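Local atomic coordinates of TagI restriction endonuclease (Thermocrispum agreste, PDB entry 6GHS), a protein that cleaves DNA that carries modified cytosines, probably reading 5-methylcytosine or 5-hydroxymethylcytosine through an SRA domain and cutting with an HNH nuclease domain. Residues E64-G69 and V146-L151; N259-I264 and N272-E277. One frame throughout, in Å; residues are numbered along the deposited sequence.

Contact 1 and contact 2 follow one another along the chain: residues 64-69 and 146-151 have met before the chain reaches 259-264 and 272-277. The first pairs two strands of the large mixed sheet in the SRA domain. The second joins the segment after helix 251-258, in the HNH region, to the turn between strands 269-271 and 278-281. They share no strand or sheet; their centres lie about 41 Å apart, on opposite sides of the chain's centre, with nearest atoms about 25 Å apart. Both touch the second subunit, consistent with a dimer in which SRA and HNH parts of different chains meet.

Contact 1 (E64-G69 and V146-L151); sequences EIIYTG and VCQFQL
Strands 64-68 and 146-151 run antiparallel, their axes 158° apart and 4.6 Å at closest approach, and Ile-65 and Tyr-67 pair with Leu-151 and Phe-149 through two backbone hydrogen bonds each. Of these, Leu-151 N to Ile-65 O is the straightest, 2.8 Å with 166° at the hydrogen, and its donor lies in the carbonyl plane. Beyond the last bridge Gly-69 N still reaches Cys-147 O at 2.9 Å, but from above that carbonyl's plane.

Side chains alternate between the two faces. On the face of Ile-65, Tyr-67, Phe-149 and Leu-151, the CD1 branch of Leu-151 lies 3.9 Å from Tyr-67 CB. The Tyr-67 ring, its CG anti to the backbone N, leads away from the partner strand, and the Phe-149 ring turns an edge to Tyr-67 O and Gly-69 CA. Leu-94 of helix 89-100 touches the side chains of both Tyr-67 and Phe-149.

The other face is mostly polar. With CG anti to the backbone N, the extended Gln-150 chain brings NE2 within 2.7 Å of Glu-64 OE2, where the bent Glu-64 chain crosses it obliquely. NE2 stands above the carboxylate plane, and the carboxylate and amide planes are turned 62° apart. Gln-148 lies alongside Thr-68, giving a weak bond from NE2 to OG1 at 3.4 Å, while its NE2 also sits 3.6 Å from Ile-66 CG2. Thr-68 OG1 also bonds to Asp-58, and the other end of the amide, Gln-148 OE1, to Trp-134 and to Lys-236 of the second subunit.

The chemistry thus divides by face: apolar side chains pack on strand 45-51 and helix 89-100, whereas the amide and carboxylate groups add side-chain bonds to the backbone ladder and, through Gln-148, link one subunit to the other.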
ATOM      1  N   GLU A  64       0.333  12.890 -13.631  1.00 61.61           N
ATOM      2  CA  GLU A  64       0.795  13.436 -12.341  1.00 60.22           C
ATOM      3  C   GLU A  64       0.386  14.913 -12.242  1.00 55.43           C
ATOM      4  O   GLU A  64       0.392  15.628 -13.249  1.00 54.34           O
ATOM      5  CB  GLU A  64       2.329  13.326 -12.191  1.00 63.46           C
ATOM      6  CG  GLU A  64       2.873  12.054 -11.533  1.00 66.66           C
ATOM      7  CD  GLU A  64       4.154  12.304 -10.727  1.00 72.69           C
ATOM      8  OE1 GLU A  64       5.237  11.801 -11.107  1.00 77.14           O
ATOM      9  OE2 GLU A  64       4.084  13.020  -9.704  1.00 75.37           O
ATOM     10  N   ILE A  65       0.031  15.357 -11.031  1.00 51.63           N
ATOM     11  CA  ILE A  65      -0.255  16.771 -10.749  1.00 47.37           C
ATOM     12  C   ILE A  65       0.336  17.193  -9.416  1.00 44.39           C
ATOM     13  O   ILE A  65       0.093  16.546  -8.395  1.00 42.52           O
ATOM     14  CB  ILE A  65      -1.761  17.074 -10.644  1.00 46.48           C
ATOM     15  CG1 ILE A  65      -2.541  16.422 -11.781  1.00 47.03           C
ATOM     16  CG2 ILE A  65      -1.993  18.582 -10.654  1.00 46.70           C
ATOM     17  CD1 ILE A  65      -4.024  16.702 -11.726  1.00 48.28           C
ATOM     18  N   ILE A  66       1.084  18.293  -9.440  1.00 42.15           N
ATOM     19  CA  ILE A  66       1.481  18.988  -8.230  1.00 42.41           C
ATOM     20  C   ILE A  66       0.468  20.111  -8.049  1.00 43.45           C
ATOM     21  O   ILE A  66       0.546  21.119  -8.749  1.00 47.68           O
ATOM     22  CB  ILE A  66       2.919  19.561  -8.317  1.00 41.19           C
ATOM     23  CG1 ILE A  66       3.898  18.519  -8.851  1.00 42.01           C
ATOM     24  CG2 ILE A  66       3.386  20.047  -6.957  1.00 41.15           C
ATOM     25  CD1 ILE A  66       3.776  17.155  -8.207  1.00 43.51           C
ATOM     26  N   TYR A  67      -0.491  19.921  -7.137  1.00 41.57           N
ATOM     27  CA  TYR A  67      -1.529  20.919  -6.848  1.00 39.84           C
ATOM     28  C   TYR A  67      -1.152  21.737  -5.628  1.00 39.26           C
ATOM     29  O   TYR A  67      -0.734  21.184  -4.625  1.00 39.51           O
ATOM     30  CB  TYR A  67      -2.878  20.241  -6.602  1.00 40.07           C
ATOM     31  CG  TYR A  67      -4.052  21.198  -6.523  1.00 41.76           C
ATOM     32  CD1 TYR A  67      -4.438  21.953  -7.633  1.00 42.94           C
ATOM     33  CD2 TYR A  67      -4.791  21.343  -5.351  1.00 43.23           C
ATOM     34  CE1 TYR A  67      -5.512  22.830  -7.577  1.00 43.15           C
ATOM     35  CE2 TYR A  67      -5.869  22.218  -5.287  1.00 43.62           C
ATOM     36  CZ  TYR A  67      -6.227  22.959  -6.403  1.00 43.71           C
ATOM     37  OH  TYR A  67      -7.288  23.832  -6.357  1.00 43.69           O
ATOM     38  N   THR A  68      -1.319  23.053  -5.723  1.00 41.38           N
ATOM     39  CA  THR A  68      -1.042  23.970  -4.615  1.00 41.66           C
ATOM     40  C   THR A  68      -2.339  24.365  -3.928  1.00 40.62           C
ATOM     41  O   THR A  68      -3.353  24.596  -4.577  1.00 40.84           O
ATOM     42  CB  THR A  68      -0.310  25.230  -5.101  1.00 42.81           C
ATOM     43  OG1 THR A  68       0.736  24.847  -6.004  1.00 44.31           O
ATOM     44  CG2 THR A  68       0.300  25.998  -3.921  1.00 43.21           C
ATOM     45  N   GLY A  69      -2.282  24.455  -2.606  1.00 41.09           N
ATOM     46  CA  GLY A  69      -3.469  24.548  -1.778  1.00 41.55           C
ATOM     47  C   GLY A  69      -4.063  25.928  -1.664  1.00 40.73           C
ATOM     48  O   GLY A  69      -3.692  26.844  -2.374  1.00 40.24           O
ATOM     49  N   VAL A 146       3.560  27.621   1.155  1.00 41.90           N
ATOM     50  CA  VAL A 146       2.311  27.050   0.655  1.00 40.98           C
ATOM     51  C   VAL A 146       2.310  25.543   0.839  1.00 38.75           C
ATOM     52  O   VAL A 146       3.365  24.906   0.894  1.00 38.31           O
ATOM     53  CB  VAL A 146       2.058  27.364  -0.834  1.00 42.59           C
ATOM     54  CG1 VAL A 146       1.715  28.833  -1.000  1.00 43.64           C
ATOM     55  CG2 VAL A 146       3.248  26.967  -1.718  1.00 42.50           C
ATOM     56  N   CYS A 147       1.103  25.000   0.903  1.00 36.18           N
ATOM     57  CA  CYS A 147       0.863  23.579   0.997  1.00 35.52           C
ATOM     58  C   CYS A 147       0.777  22.981  -0.403  1.00 33.38           C
ATOM     59  O   CYS A 147       0.208  23.596  -1.281  1.00 34.34           O
ATOM     60  CB  CYS A 147      -0.456  23.377   1.719  1.00 36.78           C
ATOM     61  SG  CYS A 147      -0.673  21.688   2.259  1.00 40.06           S
ATOM     62  N   GLN A 148       1.320  21.790  -0.615  1.00 32.20           N
ATOM     63  CA  GLN A 148       1.264  21.154  -1.938  1.00 32.54           C
ATOM     64  C   GLN A 148       0.959  19.666  -1.878  1.00 33.15           C
ATOM     65  O   GLN A 148       1.263  18.995  -0.903  1.00 34.38           O
ATOM     66  CB  GLN A 148       2.568  21.378  -2.694  1.00 32.57           C
ATOM     67  CG  GLN A 148       2.577  22.650  -3.515  1.00 33.10           C
ATOM     68  CD  GLN A 148       3.861  22.836  -4.300  1.00 33.53           C
ATOM     69  OE1 GLN A 148       4.957  22.521  -3.823  1.00 33.68           O
ATOM     70  NE2 GLN A 148       3.733  23.356  -5.513  1.00 34.31           N
ATOM     71  N   PHE A 149       0.358  19.161  -2.944  1.00 33.25           N
ATOM     72  CA  PHE A 149      -0.098  17.784  -3.005  1.00 33.56           C
ATOM     73  C   PHE A 149       0.403  17.151  -4.296  1.00 35.05           C
ATOM     74  O   PHE A 149       0.571  17.833  -5.302  1.00 32.34           O
ATOM     75  CB  PHE A 149      -1.631  17.730  -2.928  1.00 32.37           C
ATOM     76  CG  PHE A 149      -2.192  18.406  -1.709  1.00 31.71           C
ATOM     77  CD1 PHE A 149      -2.430  19.771  -1.706  1.00 30.89           C
ATOM     78  CD2 PHE A 149      -2.455  17.679  -0.546  1.00 31.18           C
ATOM     79  CE1 PHE A 149      -2.929  20.393  -0.574  1.00 30.83           C
ATOM     80  CE2 PHE A 149      -2.949  18.299   0.591  1.00 30.01           C
ATOM     81  CZ  PHE A 149      -3.191  19.653   0.575  1.00 30.21           C
ATOM     82  N   GLN A 150       0.656  15.847  -4.240  1.00 38.53           N
ATOM     83  CA  GLN A 150       0.944  15.057  -5.421  1.00 42.12           C
ATOM     84  C   GLN A 150      -0.259  14.164  -5.747  1.00 43.06           C
ATOM     85  O   GLN A 150      -0.678  13.354  -4.911  1.00 42.78           O
ATOM     86  CB  GLN A 150       2.178  14.211  -5.176  1.00 45.51           C
ATOM     87  CG  GLN A 150       2.755  13.603  -6.444  1.00 48.24           C
ATOM     88  CD  GLN A 150       3.904  12.665  -6.158  1.00 50.62           C
ATOM     89  OE1 GLN A 150       3.962  12.038  -5.098  1.00 52.85           O
ATOM     90  NE2 GLN A 150       4.827  12.560  -7.105  1.00 53.49           N
ATOM     91  N   LEU A 151      -0.814  14.324  -6.954  1.00 44.38           N
ATOM     92  CA  LEU A 151      -1.964  13.521  -7.408  1.00 44.93           C
ATOM     93  C   LEU A 151      -1.592  12.663  -8.617  1.00 44.83           C
ATOM     94  O   LEU A 151      -0.916  13.132  -9.523  1.00 42.58           O
ATOM     95  CB  LEU A 151      -3.174  14.404  -7.726  1.00 44.41           C
ATOM     96  CG  LEU A 151      -3.813  15.070  -6.500  1.00 43.88           C
ATOM     97  CD1 LEU A 151      -3.115  16.372  -6.158  1.00 44.50           C
ATOM     98  CD2 LEU A 151      -5.292  15.336  -6.703  1.00 44.25           C
TER

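Contact 2 (N259-I264 and N272-E277)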
ATOM      1  N   ASN A 259      -0.900 -11.649   8.472  1.00 29.74           N
ATOM      2  CA  ASN A 259       0.162 -12.649   8.236  1.00 29.07           C
ATOM      3  C   ASN A 259       0.441 -13.566   9.426  1.00 28.77           C
ATOM      4  O   ASN A 259       1.600 -13.727   9.831  1.00 27.43           O
ATOM      5  CB  ASN A 259       1.436 -11.926   7.838  1.00 28.97           C
ATOM      6  CG  ASN A 259       1.236 -11.082   6.623  1.00 28.75           C
ATOM      7  OD1 ASN A 259       1.161 -11.604   5.518  1.00 28.74           O
ATOM      8  ND2 ASN A 259       1.099  -9.776   6.818  1.00 28.45           N
ATOM      9  N   GLY A 260      -0.630 -14.146   9.974  1.00 29.30           N
ATOM     10  CA  GLY A 260      -0.560 -15.194  11.003  1.00 30.05           C
ATOM     11  C   GLY A 260       0.130 -14.902  12.333  1.00 30.16           C
ATOM     12  O   GLY A 260       0.710 -15.821  12.920  1.00 29.82           O
ATOM     13  N   ALA A 261       0.094 -13.654  12.809  1.00 29.98           N
ATOM     14  CA  ALA A 261       0.719 -13.286  14.107  1.00 31.13           C
ATOM     15  C   ALA A 261      -0.284 -12.906  15.234  1.00 32.48           C
ATOM     16  O   ALA A 261       0.111 -12.673  16.390  1.00 32.19           O
ATOM     17  CB  ALA A 261       1.733 -12.173  13.885  1.00 31.11           C
ATOM     18  N   LEU A 262      -1.571 -12.845  14.884  1.00 33.30           N
ATOM     19  CA  LEU A 262      -2.655 -12.569  15.809  1.00 32.44           C
ATOM     20  C   LEU A 262      -3.857 -13.416  15.398  1.00 33.70           C
ATOM     21  O   LEU A 262      -4.081 -13.654  14.211  1.00 34.28           O
ATOM     22  CB  LEU A 262      -3.053 -11.103  15.725  1.00 32.73           C
ATOM     23  CG  LEU A 262      -1.994 -10.081  16.126  1.00 34.26           C
ATOM     24  CD1 LEU A 262      -2.376  -8.681  15.646  1.00 34.18           C
ATOM     25  CD2 LEU A 262      -1.748 -10.125  17.633  1.00 34.58           C
ATOM     26  N   TYR A 263      -4.603 -13.910  16.380  1.00 34.18           N
ATOM     27  CA  TYR A 263      -5.976 -14.325  16.157  1.00 33.75           C
ATOM     28  C   TYR A 263      -6.789 -13.870  17.331  1.00 33.59           C
ATOM     29  O   TYR A 263      -6.243 -13.466  18.369  1.00 29.22           O
ATOM     30  CB  TYR A 263      -6.127 -15.844  15.919  1.00 35.10           C
ATOM     31  CG  TYR A 263      -5.796 -16.766  17.086  1.00 35.15           C
ATOM     32  CD1 TYR A 263      -4.528 -17.329  17.204  1.00 35.08           C
ATOM     33  CD2 TYR A 263      -6.755 -17.095  18.046  1.00 34.97           C
ATOM     34  CE1 TYR A 263      -4.206 -18.171  18.249  1.00 35.98           C
ATOM     35  CE2 TYR A 263      -6.441 -17.936  19.103  1.00 36.27           C
ATOM     36  CZ  TYR A 263      -5.161 -18.477  19.199  1.00 37.05           C
ATOM     37  OH  TYR A 263      -4.809 -19.328  20.237  1.00 38.30           O
ATOM     38  N   ILE A 264      -8.101 -13.936  17.131  1.00 37.15           N
ATOM     39  CA  ILE A 264      -9.083 -13.561  18.133  1.00 39.59           C
ATOM     40  C   ILE A 264      -9.877 -14.815  18.496  1.00 40.10           C
ATOM     41  O   ILE A 264     -10.218 -15.597  17.612  1.00 37.42           O
ATOM     42  CB  ILE A 264     -10.004 -12.435  17.622  1.00 40.46           C
ATOM     43  CG1 ILE A 264      -9.183 -11.173  17.300  1.00 41.94           C
ATOM     44  CG2 ILE A 264     -11.053 -12.085  18.662  1.00 40.70           C
ATOM     45  CD1 ILE A 264      -9.845 -10.256  16.290  1.00 42.07           C
ATOM     46  N   ASN A 272      -1.508 -14.004  20.590  1.00 36.18           N
ATOM     47  CA  ASN A 272      -0.322 -14.080  19.734  1.00 34.62           C
ATOM     48  C   ASN A 272      -0.234 -15.478  19.115  1.00 33.06           C
ATOM     49  O   ASN A 272       0.117 -16.447  19.781  1.00 32.43           O
ATOM     50  CB  ASN A 272       0.934 -13.767  20.555  1.00 34.95           C
ATOM     51  CG  ASN A 272       2.219 -13.714  19.721  1.00 35.97           C
ATOM     52  OD1 ASN A 272       2.403 -14.436  18.736  1.00 34.32           O
ATOM     53  ND2 ASN A 272       3.134 -12.859  20.147  1.00 37.52           N
ATOM     54  N   ALA A 273      -0.535 -15.566  17.828  1.00 31.71           N
ATOM     55  CA  ALA A 273      -0.492 -16.830  17.107  1.00 31.87           C
ATOM     56  C   ALA A 273       0.900 -17.487  17.014  1.00 31.59           C
ATOM     57  O   ALA A 273       0.993 -18.697  16.829  1.00 32.25           O
ATOM     58  CB  ALA A 273      -1.071 -16.643  15.715  1.00 32.05           C
ATOM     59  N   LEU A 274       1.972 -16.715  17.130  1.00 31.58           N
ATOM     60  CA  LEU A 274       3.308 -17.279  16.996  1.00 32.22           C
ATOM     61  C   LEU A 274       3.706 -18.097  18.203  1.00 33.26           C
ATOM     62  O   LEU A 274       4.307 -19.161  18.056  1.00 34.59           O
ATOM     63  CB  LEU A 274       4.358 -16.186  16.770  1.00 32.60           C
ATOM     64  CG  LEU A 274       4.202 -15.263  15.552  1.00 32.45           C
ATOM     65  CD1 LEU A 274       5.392 -14.312  15.456  1.00 32.51           C
ATOM     66  CD2 LEU A 274       4.028 -16.042  14.258  1.00 32.02           C
ATOM     67  N   ASN A 275       3.396 -17.598  19.393  1.00 34.88           N
ATOM     68  CA  ASN A 275       3.798 -18.277  20.627  1.00 36.80           C
ATOM     69  C   ASN A 275       2.642 -18.742  21.519  1.00 37.41           C
ATOM     70  O   ASN A 275       2.901 -19.312  22.576  1.00 38.94           O
ATOM     71  CB  ASN A 275       4.779 -17.401  21.424  1.00 36.87           C
ATOM     72  CG  ASN A 275       4.157 -16.116  21.916  1.00 36.78           C
ATOM     73  OD1 ASN A 275       2.943 -15.980  21.964  1.00 38.54           O
ATOM     74  ND2 ASN A 275       4.990 -15.164  22.285  1.00 36.94           N
ATOM     75  N   GLY A 276       1.393 -18.490  21.114  1.00 38.06           N
ATOM     76  CA  GLY A 276       0.206 -18.884  21.893  1.00 39.07           C
ATOM     77  C   GLY A 276      -0.208 -17.960  23.032  1.00 40.31           C
ATOM     78  O   GLY A 276      -1.310 -18.094  23.575  1.00 38.72           O
ATOM     79  N   GLU A 277       0.658 -17.007  23.375  1.00 45.01           N
ATOM     80  CA  GLU A 277       0.455 -16.132  24.521  1.00 49.83           C
ATOM     81  C   GLU A 277      -0.732 -15.193  24.285  1.00 49.42           C
ATOM     82  O   GLU A 277      -0.887 -14.640  23.196  1.00 50.86           O
ATOM     83  CB  GLU A 277       1.734 -15.334  24.794  1.00 54.53           C
ATOM     84  CG  GLU A 277       1.722 -14.581  26.118  1.00 63.02           C
ATOM     85  CD  GLU A 277       3.098 -14.433  26.759  1.00 71.28           C
ATOM     86  OE1 GLU A 277       3.317 -13.409  27.454  1.00 73.99           O
ATOM     87  OE2 GLU A 277       3.957 -15.335  26.584  1.00 77.66           O
TER
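The CB of Ala-273 is the central point of contact, directed at segment 259-264 and packed among its atoms. It lies 3.4 Å from Gly-260 O and, on another flank, 3.8 Å from Tyr-263 CD1, meeting the tyrosine ring at its edge, near the ring plane. Chi1 of Tyr-263 is 66°, which sets CG in the crowded position between the backbone N and the carbonyl carbon and carries the ring toward the turn. The backbone adds one weak hydrogen bond, Ala-273 N to Ala-261 O at 3.3 Å. Next along the turn, Leu-274 brings CD2 to 3.6 Å from Gly-260 O and packs its CG loosely against Ala-261 CB.

Asn-272 shapes the turn that presents these groups. Its CG is anti to the backbone N, and OD1 accepts from Leu-274 N at 2.8 Å, in the carbonyl plane, which makes an Asx turn; a weak bond from Asn-275 N adds to it. A second Asx turn follows, Asn-275 OD1 accepting from Glu-277 N at 2.9 Å, while the backbone bond from Asn-272 N to Glu-277 O closes the turn.

Farther out, Leu-302 touches both Tyr-263 and Ala-273. Leu-262, directed away from the turn, packs on Arg-256 and Phe-257 of helix 251-258, with its side chain about 7 Å from the zinc ion. Asn-259 OD1 bonds to Gln-98 of the second subunit.

Backbone pairing of Tyr-263 with Val-271 places 263-264 beside 269-271. Strand 278-281 completes a three-stranded antiparallel sheet, and 269-271 and 278-281 form a beta hairpin whose turn, built with two Asx turns, folds back beside the segment leaving helix 251-258 of the HNH region.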